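Autophagy-related protein 9 (Schizosaccharomyces pombe, PDB 7D0I) scrambles phospholipids between the two membrane leaflets through the central pore of its homotrimer, helping to supply membrane for the growing autophagosome. Local coordinates at residues F420-L424 / T617-F622; V429-V434 / E610-L615; R404-S408 / S629-D634. The protein carries 1 engineered substitution. All coordinates share one frame; numbering follows the deposited sequence.

Contact 1 of 3, residues F420-L424 / T617-F622; sequences FLNCL and TPVLLF
Pro618 pushes its ring into helix 412-425 just where Asn422 and Cys423 stand, with Pro618 CG 3.6 Å from Asn422 CB. Here helix 603-624 runs almost antiparallel to helix 412-425, the short segments at 167° and their axes 9.0 Å apart at the closest. Proline has no N-H for the preceding turn, consistent with the kink here; its ring, its CB pointing toward the other helix, makes a blunt bump against Asn422. One step along, the roles change and helix 412-425 supplies the bump. Cys423 SG settles in the hollow between Pro618 and Phe622, 3.6 Å from Pro618 CB and 3.5 Å from Phe622 CE2. It meets the Phe622 ring at its edge, a sulfur-aromatic contact. The CZ corner of Phe622 then slots in beside Phe420, 3.4 Å from Phe420 CD1, with the two ring planes inclined at 65°. Phe420 can reach it although its CB starts away from the other helix: CG stands anti to the carbonyl carbon (chi1 -84°), and the ring swings back to Phe622. Beyond the proline, Leu621 CD1 lies 3.7 Å from Asn422 ND2, which is satisfied by Ala418 of its own helix and Asn378 of helix 373-382. Asn422 also borders a bound lauryl maltose neopentyl glycol, so the contact forms part of that pocket's wall. No hydrogen bond crosses between the segments. The end of helix 412-425, where it enters the intramembrane region, and helix 603-624, probably intramembrane too, are held here by complementary shape and by contacts among apolar, aromatic and sulfur groups.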
loop_
_atom_site.group_PDB
_atom_site.type_symbol
_atom_site.label_atom_id
_atom_site.label_comp_id
_atom_site.label_asym_id
_atom_site.label_seq_id
_atom_site.Cartn_x
_atom_site.Cartn_y
_atom_site.Cartn_z
ATOM N N PHE A 420 45.843 -40.961 -2.970
ATOM C CA PHE A 420 46.655 -41.851 -3.792
ATOM C C PHE A 420 46.055 -42.029 -5.179
ATOM O O PHE A 420 46.778 -42.003 -6.178
ATOM C CB PHE A 420 46.828 -43.206 -3.110
ATOM C CG PHE A 420 47.937 -43.236 -2.103
ATOM C CD1 PHE A 420 48.960 -42.304 -2.151
ATOM C CD2 PHE A 420 47.964 -44.195 -1.108
ATOM C CE1 PHE A 420 49.980 -42.329 -1.229
ATOM C CE2 PHE A 420 48.983 -44.223 -0.184
ATOM C CZ PHE A 420 49.992 -43.287 -0.245
ATOM N N LEU A 421 44.737 -42.213 -5.263
ATOM C CA LEU A 421 44.112 -42.354 -6.576
ATOM C C LEU A 421 44.183 -41.062 -7.379
ATOM O O LEU A 421 44.288 -41.098 -8.613
ATOM C CB LEU A 421 42.661 -42.801 -6.433
ATOM C CG LEU A 421 42.458 -44.214 -5.897
ATOM C CD1 LEU A 421 41.000 -44.601 -5.992
ATOM C CD2 LEU A 421 43.325 -45.193 -6.653
ATOM N N ASN A 422 44.134 -39.912 -6.710
ATOM C CA ASN A 422 44.229 -38.655 -7.436
ATOM C C ASN A 422 45.649 -38.388 -7.902
ATOM O O ASN A 422 45.842 -37.847 -8.991
ATOM C CB ASN A 422 43.714 -37.507 -6.576
ATOM C CG ASN A 422 42.223 -37.332 -6.688
ATOM O OD1 ASN A 422 41.743 -36.541 -7.494
ATOM N ND2 ASN A 422 41.481 -38.074 -5.887
ATOM N N CYS A 423 46.658 -38.778 -7.124
ATOM C CA CYS A 423 48.027 -38.637 -7.605
ATOM C C CYS A 423 48.303 -39.478 -8.842
ATOM O O CYS A 423 49.363 -39.320 -9.453
ATOM C CB CYS A 423 49.021 -39.003 -6.505
ATOM S SG CYS A 423 49.277 -37.707 -5.283
ATOM N N LEU A 424 47.382 -40.363 -9.223
ATOM C CA LEU A 424 47.505 -41.142 -10.445
ATOM C C LEU A 424 46.572 -40.685 -11.552
ATOM O O LEU A 424 46.937 -40.782 -12.723
ATOM C CB LEU A 424 47.234 -42.624 -10.164
ATOM C CG LEU A 424 48.150 -43.321 -9.162
ATOM C CD1 LEU A 424 47.764 -44.783 -9.025
ATOM C CD2 LEU A 424 49.602 -43.183 -9.579
ATOM N N THR A 617 44.674 -30.828 -5.734
ATOM C CA THR A 617 43.745 -31.465 -4.804
ATOM C C THR A 617 44.373 -32.604 -4.007
ATOM O O THR A 617 43.969 -32.815 -2.857
ATOM C CB THR A 617 42.499 -31.985 -5.518
ATOM O OG1 THR A 617 42.859 -32.597 -6.761
ATOM C CG2 THR A 617 41.542 -30.858 -5.774
ATOM N N PRO A 618 45.318 -33.380 -4.548
ATOM C CA PRO A 618 46.021 -34.334 -3.682
ATOM C C PRO A 618 46.743 -33.678 -2.524
ATOM O O PRO A 618 46.861 -34.290 -1.458
ATOM C CB PRO A 618 46.990 -35.020 -4.646
ATOM C CG PRO A 618 46.266 -35.013 -5.914
ATOM C CD PRO A 618 45.583 -33.681 -5.966
ATOM N N VAL A 619 47.213 -32.442 -2.689
ATOM C CA VAL A 619 47.798 -31.720 -1.561
ATOM C C VAL A 619 46.776 -31.579 -0.442
ATOM O O VAL A 619 47.076 -31.821 0.734
ATOM C CB VAL A 619 48.328 -30.351 -2.017
ATOM C CG1 VAL A 619 48.575 -29.465 -0.822
ATOM C CG2 VAL A 619 49.599 -30.531 -2.813
ATOM N N LEU A 620 45.547 -31.204 -0.794
ATOM C CA LEU A 620 44.482 -31.127 0.199
ATOM C C LEU A 620 44.202 -32.492 0.806
ATOM O O LEU A 620 44.203 -32.652 2.030
ATOM C CB LEU A 620 43.215 -30.557 -0.435
ATOM C CG LEU A 620 43.233 -29.106 -0.895
ATOM C CD1 LEU A 620 41.907 -28.754 -1.509
ATOM C CD2 LEU A 620 43.525 -28.194 0.262
ATOM N N LEU A 621 43.970 -33.493 -0.039
ATOM C CA LEU A 621 43.606 -34.816 0.453
ATOM C C LEU A 621 44.707 -35.472 1.265
ATOM O O LEU A 621 44.436 -36.466 1.942
ATOM C CB LEU A 621 43.228 -35.719 -0.717
ATOM C CG LEU A 621 41.956 -35.329 -1.458
ATOM C CD1 LEU A 621 41.936 -35.963 -2.822
ATOM C CD2 LEU A 621 40.749 -35.760 -0.669
ATOM N N PHE A 622 45.933 -34.962 1.209
ATOM C CA PHE A 622 47.015 -35.523 2.003
ATOM C C PHE A 622 47.350 -34.708 3.240
ATOM O O PHE A 622 47.766 -35.288 4.248
ATOM C CB PHE A 622 48.283 -35.658 1.161
ATOM C CG PHE A 622 48.290 -36.851 0.260
ATOM C CD1 PHE A 622 47.781 -38.057 0.685
ATOM C CD2 PHE A 622 48.812 -36.763 -1.015
ATOM C CE1 PHE A 622 47.790 -39.154 -0.145
ATOM C CE2 PHE A 622 48.821 -37.857 -1.846
ATOM C CZ PHE A 622 48.310 -39.053 -1.410
#

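Contact 2 of 3, residues V429-V434 / E610-L615; sequences VAIYLV and EILGIL. With LMN (Lauryl Maltose Neopentyl Glycol), chain H.
Glu610 OE1 accepts a hydrogen bond from His373 ND1 and lies 3.1 Å from oxygen OAU of the bound lauryl maltose neopentyl glycol, while the backbone O of Glu610 packs against Leu433 CD2 across the contact. Leu433 is shared between protein and detergent: with CG swung anti to the backbone N (chi1 -154°), its branches divide, CD1 resting 3.7 Å from detergent C6 and CD2 3.6 Å from Ile614 CD1. The same Ile614 methyl also meets Val429 CG1, so one isoleucine tip is held by two side chains a turn apart. Ala430 points toward helix 603-624 where the backbones are nearest, opposite Ile611; its CB has Leu615 CD2 at 3.8 Å, with Ile611 and Ile614 flanking it a little farther off. Ile611 CD1 crosses to Val434, 3.7 Å from Val434 CA. On another side of helix 427-447, Tyr432 lays one ring face against a detergent alkyl chain, with detergent CBE 3.4 Å from its CE2. With an alanine here in place of the tyrosine, that chain would probably lose its aromatic floor, and a gap is likely to open beside Val213 and Val216 of helix 198-223. The chemistry is thus split: a seam of apolar side chains joins the intramembrane helix 427-447 to helix 603-624, probably intramembrane as well, the short segments nearly antiparallel, and its borders line an amphiphile site where a sugar oxygen approaches the carboxylate and alkyl carbons meet the tyrosine ring.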
loop_
_atom_site.group_PDB
_atom_site.type_symbol
_atom_site.label_atom_id
_atom_site.label_comp_id
_atom_site.label_asym_id
_atom_site.label_seq_id
_atom_site.Cartn_x
_atom_site.Cartn_y
_atom_site.Cartn_z
ATOM N N VAL A 429 44.033 -36.156 -16.187
ATOM C CA VAL A 429 42.809 -35.379 -16.288
ATOM C C VAL A 429 43.110 -33.911 -16.548
ATOM O O VAL A 429 42.440 -33.275 -17.359
ATOM C CB VAL A 429 41.942 -35.559 -15.025
ATOM C CG1 VAL A 429 40.974 -34.406 -14.876
ATOM C CG2 VAL A 429 41.176 -36.857 -15.111
ATOM N N ALA A 430 44.134 -33.366 -15.894
ATOM C CA ALA A 430 44.545 -31.999 -16.182
ATOM C C ALA A 430 45.057 -31.874 -17.610
ATOM O O ALA A 430 44.834 -30.852 -18.268
ATOM C CB ALA A 430 45.609 -31.546 -15.186
ATOM N N ILE A 431 45.731 -32.909 -18.113
ATOM C CA ILE A 431 46.203 -32.885 -19.494
ATOM C C ILE A 431 45.025 -32.826 -20.456
ATOM O O ILE A 431 44.974 -31.978 -21.357
ATOM C CB ILE A 431 47.103 -34.101 -19.773
ATOM C CG1 ILE A 431 48.478 -33.897 -19.137
ATOM C CG2 ILE A 431 47.230 -34.340 -21.261
ATOM C CD1 ILE A 431 49.398 -35.080 -19.287
ATOM N N TYR A 432 44.062 -33.734 -20.287
ATOM C CA TYR A 432 42.887 -33.701 -21.142
ATOM C C TYR A 432 42.162 -32.372 -21.026
ATOM O O TYR A 432 41.647 -31.851 -22.017
ATOM C CB TYR A 432 41.925 -34.834 -20.804
ATOM C CG TYR A 432 40.562 -34.604 -21.406
ATOM C CD1 TYR A 432 40.321 -34.886 -22.736
ATOM C CD2 TYR A 432 39.527 -34.073 -20.651
ATOM C CE1 TYR A 432 39.086 -34.664 -23.295
ATOM C CE2 TYR A 432 38.293 -33.845 -21.206
ATOM C CZ TYR A 432 38.076 -34.144 -22.526
ATOM O OH TYR A 432 36.839 -33.920 -23.079
ATOM N N LEU A 433 42.095 -31.813 -19.821
ATOM C CA LEU A 433 41.337 -30.586 -19.642
ATOM C C LEU A 433 42.016 -29.419 -20.336
ATOM O O LEU A 433 41.346 -28.598 -20.972
ATOM C CB LEU A 433 41.148 -30.292 -18.159
ATOM C CG LEU A 433 39.902 -29.466 -17.878
ATOM C CD1 LEU A 433 38.674 -30.221 -18.331
ATOM C CD2 LEU A 433 39.812 -29.138 -16.413
ATOM N N VAL A 434 43.343 -29.327 -20.243
ATOM C CA VAL A 434 44.019 -28.226 -20.913
ATOM C C VAL A 434 43.941 -28.396 -22.423
ATOM O O VAL A 434 43.786 -27.411 -23.151
ATOM C CB VAL A 434 45.469 -28.079 -20.417
ATOM C CG1 VAL A 434 46.319 -29.252 -20.844
ATOM C CG2 VAL A 434 46.060 -26.783 -20.922
ATOM N N GLU A 610 40.924 -24.021 -12.594
ATOM C CA GLU A 610 40.284 -25.325 -12.681
ATOM C C GLU A 610 41.235 -26.384 -13.204
ATOM O O GLU A 610 40.954 -27.575 -13.062
ATOM C CB GLU A 610 39.053 -25.257 -13.582
ATOM C CG GLU A 610 37.984 -26.291 -13.281
ATOM C CD GLU A 610 37.015 -25.839 -12.199
ATOM O OE1 GLU A 610 35.927 -26.437 -12.077
ATOM O OE2 GLU A 610 37.340 -24.879 -11.470
ATOM N N ILE A 611 42.332 -25.974 -13.833
ATOM C CA ILE A 611 43.366 -26.926 -14.231
ATOM C C ILE A 611 44.410 -27.103 -13.140
ATOM O O ILE A 611 44.881 -28.216 -12.899
ATOM C CB ILE A 611 44.008 -26.481 -15.558
ATOM C CG1 ILE A 611 42.979 -26.534 -16.680
ATOM C CG2 ILE A 611 45.187 -27.356 -15.894
ATOM C CD1 ILE A 611 43.486 -25.982 -17.983
ATOM N N LEU A 612 44.788 -26.026 -12.452
ATOM C CA LEU A 612 45.775 -26.150 -11.388
ATOM C C LEU A 612 45.194 -26.824 -10.152
ATOM O O LEU A 612 45.928 -27.467 -9.390
ATOM C CB LEU A 612 46.335 -24.775 -11.036
ATOM C CG LEU A 612 47.558 -24.757 -10.123
ATOM C CD1 LEU A 612 48.700 -25.501 -10.774
ATOM C CD2 LEU A 612 47.963 -23.332 -9.813
ATOM N N GLY A 613 43.883 -26.712 -9.939
ATOM C CA GLY A 613 43.276 -27.350 -8.790
ATOM C C GLY A 613 43.182 -28.850 -8.934
ATOM O O GLY A 613 43.294 -29.576 -7.946
ATOM N N ILE A 614 42.978 -29.341 -10.154
ATOM C CA ILE A 614 43.005 -30.782 -10.361
ATOM C C ILE A 614 44.365 -31.342 -9.981
ATOM O O ILE A 614 44.475 -32.490 -9.543
ATOM C CB ILE A 614 42.629 -31.111 -11.813
ATOM C CG1 ILE A 614 41.218 -30.615 -12.103
ATOM C CG2 ILE A 614 42.714 -32.597 -12.068
ATOM C CD1 ILE A 614 40.731 -30.971 -13.467
ATOM N N LEU A 615 45.416 -30.535 -10.111
ATOM C CA LEU A 615 46.740 -30.973 -9.696
ATOM C C LEU A 615 46.933 -30.832 -8.196
ATOM O O LEU A 615 47.551 -31.693 -7.564
ATOM C CB LEU A 615 47.812 -30.177 -10.438
ATOM C CG LEU A 615 47.867 -30.358 -11.951
ATOM C CD1 LEU A 615 48.945 -29.477 -12.540
ATOM C CD2 LEU A 615 48.117 -31.810 -12.291
HETATM C C1 LMN H . 32.198 -32.344 -15.080
HETATM O O1 LMN H . 31.478 -33.409 -15.326
HETATM C C2 LMN H . 31.384 -31.059 -15.370
HETATM O O2 LMN H . 30.383 -30.933 -14.362
HETATM C C3 LMN H . 32.196 -29.796 -15.388
HETATM O O3 LMN H . 31.371 -28.782 -16.059
HETATM C C4 LMN H . 33.496 -29.877 -16.081
HETATM O O4 LMN H . 34.351 -28.722 -15.660
HETATM C C5 LMN H . 34.243 -31.120 -15.761
HETATM O O5 LMN H . 33.427 -32.322 -16.013
HETATM C C6 LMN H . 35.509 -31.218 -16.612
HETATM O O6 LMN H . 36.129 -32.462 -16.366
HETATM C CAA LMN H . 39.908 -39.608 -20.966
HETATM C CAB LMN H . 32.134 -46.457 -13.717
HETATM O OAI LMN H . 34.611 -26.011 -20.383
HETATM O OAJ LMN H . 21.503 -32.556 -15.520
HETATM O OAL LMN H . 29.842 -31.378 -18.495
HETATM O OAN LMN H . 24.663 -33.430 -16.109
HETATM O OAP LMN H . 26.493 -35.149 -17.161
HETATM O OAQ LMN H . 34.683 -23.960 -18.342
HETATM O OAR LMN H . 20.948 -29.938 -18.688
HETATM O OAS LMN H . 32.815 -24.258 -16.281
HETATM O OAT LMN H . 23.057 -28.367 -19.626
HETATM O OAU LMN H . 33.950 -26.482 -14.450
HETATM O OAV LMN H . 25.615 -30.099 -19.347
HETATM C CAW LMN H . 38.973 -38.402 -20.724
HETATM C CAX LMN H . 31.922 -44.928 -13.702
HETATM C CAY LMN H . 39.346 -37.731 -19.376
HETATM C CAZ LMN H . 32.085 -44.377 -15.141
HETATM C CBA LMN H . 38.207 -36.795 -18.885
HETATM C CBB LMN H . 31.896 -42.835 -15.130
HETATM C CBC LMN H . 36.880 -37.078 -19.652
HETATM C CBD LMN H . 30.426 -42.495 -14.748
HETATM C CBE LMN H . 35.999 -35.794 -19.655
HETATM C CBF LMN H . 29.993 -41.206 -15.509
HETATM C CBG LMN H . 35.950 -35.195 -18.218
HETATM C CBH LMN H . 30.105 -39.967 -14.569
HETATM C CBI LMN H . 34.836 -35.933 -17.407
HETATM C CBJ LMN H . 31.172 -38.988 -15.155
HETATM C CBK LMN H . 33.441 -35.646 -18.066
HETATM C CBL LMN H . 30.813 -37.518 -14.735
HETATM C CBM LMN H . 35.153 -26.941 -19.476
HETATM C CBN LMN H . 21.878 -31.264 -15.947
HETATM C CBP LMN H . 28.436 -31.375 -18.383
HETATM C CBQ LMN H . 32.344 -36.518 -17.357
HETATM C CBR LMN H . 31.524 -36.125 -14.946
HETATM C CBS LMN H . 31.863 -34.100 -16.527
HETATM C CBT LMN H . 29.893 -35.722 -16.955
HETATM O OBV LMN H . 28.972 -35.429 -15.891
HETATM O OBX LMN H . 28.705 -33.444 -17.154
HETATM O OBY LMN H . 35.540 -27.308 -17.111
HETATM O OBZ LMN H . 23.840 -31.724 -17.299
HETATM O OCB LMN H . 26.031 -30.849 -16.766
HETATM C CCC LMN H . 35.418 -26.267 -18.159
HETATM C CCD LMN H . 22.414 -31.327 -17.350
HETATM C CCF LMN H . 28.039 -32.120 -17.145
HETATM C CCH LMN H . 26.096 -33.124 -15.970
HETATM C CCJ LMN H . 28.324 -34.190 -15.957
HETATM C CCL LMN H . 26.826 -34.423 -15.968
HETATM C CCM LMN H . 31.406 -35.626 -16.444
HETATM C CCN LMN H . 34.287 -25.267 -17.877
HETATM C CCO LMN H . 22.222 -29.963 -18.019
HETATM C CCQ LMN H . 26.508 -32.213 -17.051
HETATM C CCR LMN H . 34.220 -27.669 -16.549
HETATM C CCS LMN H . 24.715 -30.540 -17.127
HETATM C CCT LMN H . 33.948 -25.172 -16.434
HETATM C CCU LMN H . 23.306 -29.668 -18.998
HETATM C CCV LMN H . 33.567 -26.477 -15.836
HETATM C CCW LMN H . 24.655 -29.645 -18.373
#

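Contact 3 of 3, residues R404-S408 / S629-D634; sequences RKRLS and SQDIVD
Gln630 reaches across to Ser408 and Arg404 in an oblique helix-helix crossing, where segments of two short helices, 404-410 and 629-638, both probably cytoplasmic, cross at 123°. Its CB lies 3.7 Å from Ser408 OG. CG then passes Arg404 NH1 at 3.7 Å, and a bend at the next bond (chi2 69°) brings the amide between the two residues. CD comes beside the Ser408 side chain, and from there the amide splits its work. OE1 takes a hydrogen bond from Ser408 OG at 2.6 Å, the hydroxyl standing well above the carbonyl plane. NE2 gives one N-H to Arg404 O at 2.9 Å, close to straight at 163°, with that oxygen near the amide plane. It gives the other to Asp634 OD1, 3.2 Å away and one turn on in its own helix. With both ends of the amide engaged, its rotation is fixed, and a backbone carbonyl of helix 404-410, which is itself only weakly bonded, gains a side-chain donor. Beside these polar bonds, Val633 supplies the apolar part of the seam, its CG2 3.8 Å from Ser408 CA while CG1 approaches Leu407 CB. Ser629 borders the same crossing, but its hydroxyl is hydrogen-bonded to Arg412 and to Pro626 O. Asp634 has charged partners on two sides: Arg637 of its own helix and Arg404 of the other. Asp634 OD2 sits over one face of the Arg404 guanidinium, 3.1 Å from Arg404 NH2, a salt bridge of charge alone with no N-H pointing at the oxygen.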
loop_
_atom_site.group_PDB
_atom_site.type_symbol
_atom_site.label_atom_id
_atom_site.label_comp_id
_atom_site.label_asym_id
_atom_site.label_seq_id
_atom_site.Cartn_x
_atom_site.Cartn_y
_atom_site.Cartn_z
ATOM N N ARG A 404 33.107 -41.400 18.194
ATOM C CA ARG A 404 33.728 -40.269 17.519
ATOM C C ARG A 404 35.216 -40.458 17.284
ATOM O O ARG A 404 35.803 -39.676 16.536
ATOM C CB ARG A 404 33.512 -38.990 18.322
ATOM C CG ARG A 404 34.147 -39.018 19.693
ATOM C CD ARG A 404 34.201 -37.635 20.303
ATOM N NE ARG A 404 35.267 -36.834 19.718
ATOM C CZ ARG A 404 35.390 -35.524 19.886
ATOM N NH1 ARG A 404 36.391 -34.871 19.317
ATOM N NH2 ARG A 404 34.505 -34.863 20.617
ATOM N N LYS A 405 35.841 -41.449 17.908
ATOM C CA LYS A 405 37.256 -41.703 17.690
ATOM C C LYS A 405 37.511 -42.790 16.662
ATOM O O LYS A 405 38.585 -42.806 16.057
ATOM C CB LYS A 405 37.938 -42.092 19.009
ATOM C CG LYS A 405 37.792 -41.061 20.113
ATOM C CD LYS A 405 38.499 -39.766 19.765
ATOM C CE LYS A 405 39.997 -39.968 19.655
ATOM N NZ LYS A 405 40.591 -40.421 20.943
ATOM N N ARG A 406 36.558 -43.696 16.458
ATOM C CA ARG A 406 36.713 -44.717 15.433
ATOM C C ARG A 406 36.391 -44.159 14.056
ATOM O O ARG A 406 37.124 -44.406 13.094
ATOM C CB ARG A 406 35.815 -45.911 15.747
ATOM C CG ARG A 406 35.827 -46.985 14.685
ATOM C CD ARG A 406 34.940 -48.149 15.082
ATOM N NE ARG A 406 33.586 -47.717 15.400
ATOM C CZ ARG A 406 32.570 -47.749 14.544
ATOM N NH1 ARG A 406 31.372 -47.336 14.923
ATOM N NH2 ARG A 406 32.755 -48.204 13.314
ATOM N N LEU A 407 35.301 -43.403 13.947
ATOM C CA LEU A 407 34.923 -42.826 12.664
ATOM C C LEU A 407 35.924 -41.771 12.218
ATOM O O LEU A 407 36.283 -41.708 11.038
ATOM C CB LEU A 407 33.526 -42.229 12.756
ATOM C CG LEU A 407 32.440 -43.199 13.192
ATOM C CD1 LEU A 407 31.152 -42.456 13.347
ATOM C CD2 LEU A 407 32.292 -44.301 12.180
ATOM N N SER A 408 36.391 -40.947 13.136
ATOM C CA SER A 408 37.365 -39.914 12.812
ATOM C C SER A 408 38.715 -40.452 12.517
ATOM O O SER A 408 39.643 -39.668 12.335
ATOM C CB SER A 408 37.457 -38.912 13.956
ATOM O OG SER A 408 38.774 -38.417 14.083
ATOM N N SER A 629 39.597 -34.057 9.837
ATOM C CA SER A 629 38.663 -35.175 9.810
ATOM C C SER A 629 37.801 -35.194 11.061
ATOM O O SER A 629 36.571 -35.286 10.973
ATOM C CB SER A 629 39.419 -36.489 9.660
ATOM O OG SER A 629 40.283 -36.685 10.757
ATOM N N GLN A 630 38.428 -35.097 12.234
ATOM C CA GLN A 630 37.693 -35.130 13.493
ATOM C C GLN A 630 36.519 -34.161 13.473
ATOM O O GLN A 630 35.365 -34.561 13.648
ATOM C CB GLN A 630 38.633 -34.811 14.654
ATOM C CG GLN A 630 38.009 -35.013 16.017
ATOM C CD GLN A 630 37.756 -36.471 16.323
ATOM O OE1 GLN A 630 38.683 -37.275 16.378
ATOM N NE2 GLN A 630 36.494 -36.821 16.515
ATOM N N ASP A 631 36.806 -32.878 13.233
ATOM C CA ASP A 631 35.759 -31.863 13.161
ATOM C C ASP A 631 34.601 -32.324 12.293
ATOM O O ASP A 631 33.436 -32.225 12.693
ATOM C CB ASP A 631 36.327 -30.557 12.616
ATOM C CG ASP A 631 37.125 -29.798 13.643
ATOM O OD1 ASP A 631 36.919 -30.038 14.851
ATOM O OD2 ASP A 631 37.951 -28.952 13.245
ATOM N N ILE A 632 34.908 -32.854 11.110
ATOM C CA ILE A 632 33.858 -33.272 10.188
ATOM C C ILE A 632 32.910 -34.239 10.875
ATOM O O ILE A 632 31.691 -34.040 10.878
ATOM C CB ILE A 632 34.469 -33.883 8.919
ATOM C CG1 ILE A 632 35.130 -32.793 8.088
ATOM C CG2 ILE A 632 33.410 -34.582 8.115
ATOM C CD1 ILE A 632 36.040 -33.321 7.036
ATOM N N VAL A 633 33.462 -35.272 11.514
ATOM C CA VAL A 633 32.621 -36.221 12.238
ATOM C C VAL A 633 31.759 -35.488 13.256
ATOM O O VAL A 633 30.532 -35.657 13.292
ATOM C CB VAL A 633 33.486 -37.300 12.908
ATOM C CG1 VAL A 633 32.625 -38.188 13.761
ATOM C CG2 VAL A 633 34.190 -38.111 11.859
ATOM N N ASP A 634 32.378 -34.625 14.059
ATOM C CA ASP A 634 31.616 -33.888 15.056
ATOM C C ASP A 634 30.546 -33.035 14.399
ATOM O O ASP A 634 29.432 -32.922 14.919
ATOM C CB ASP A 634 32.546 -33.030 15.904
ATOM C CG ASP A 634 33.446 -33.857 16.785
ATOM O OD1 ASP A 634 34.477 -34.351 16.292
ATOM O OD2 ASP A 634 33.116 -34.031 17.973
#

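The three contacts are nested along the chain, contact 2 innermost and contact 3 outermost. Contacts 1 and 2 both use helix 603-624, paired first with helix 412-425 and then with the helix that follows it, their centres 13 Å apart. Contact 3 joins the helices next to these in the chain, 404-410 before helix 412-425 and 629-638 after helix 603-624. Contact 2 is buried and lies closest to the centre of the chain, whereas contact 1 is only partly buried, with Phe420 and Cys423 on the surface. Contacts 1 and 2, at or within the intramembrane region, have no hydrogen bond across them; contact 3, buried and probably cytoplasmic, adds hydrogen bonds and opposite charges to a small apolar patch.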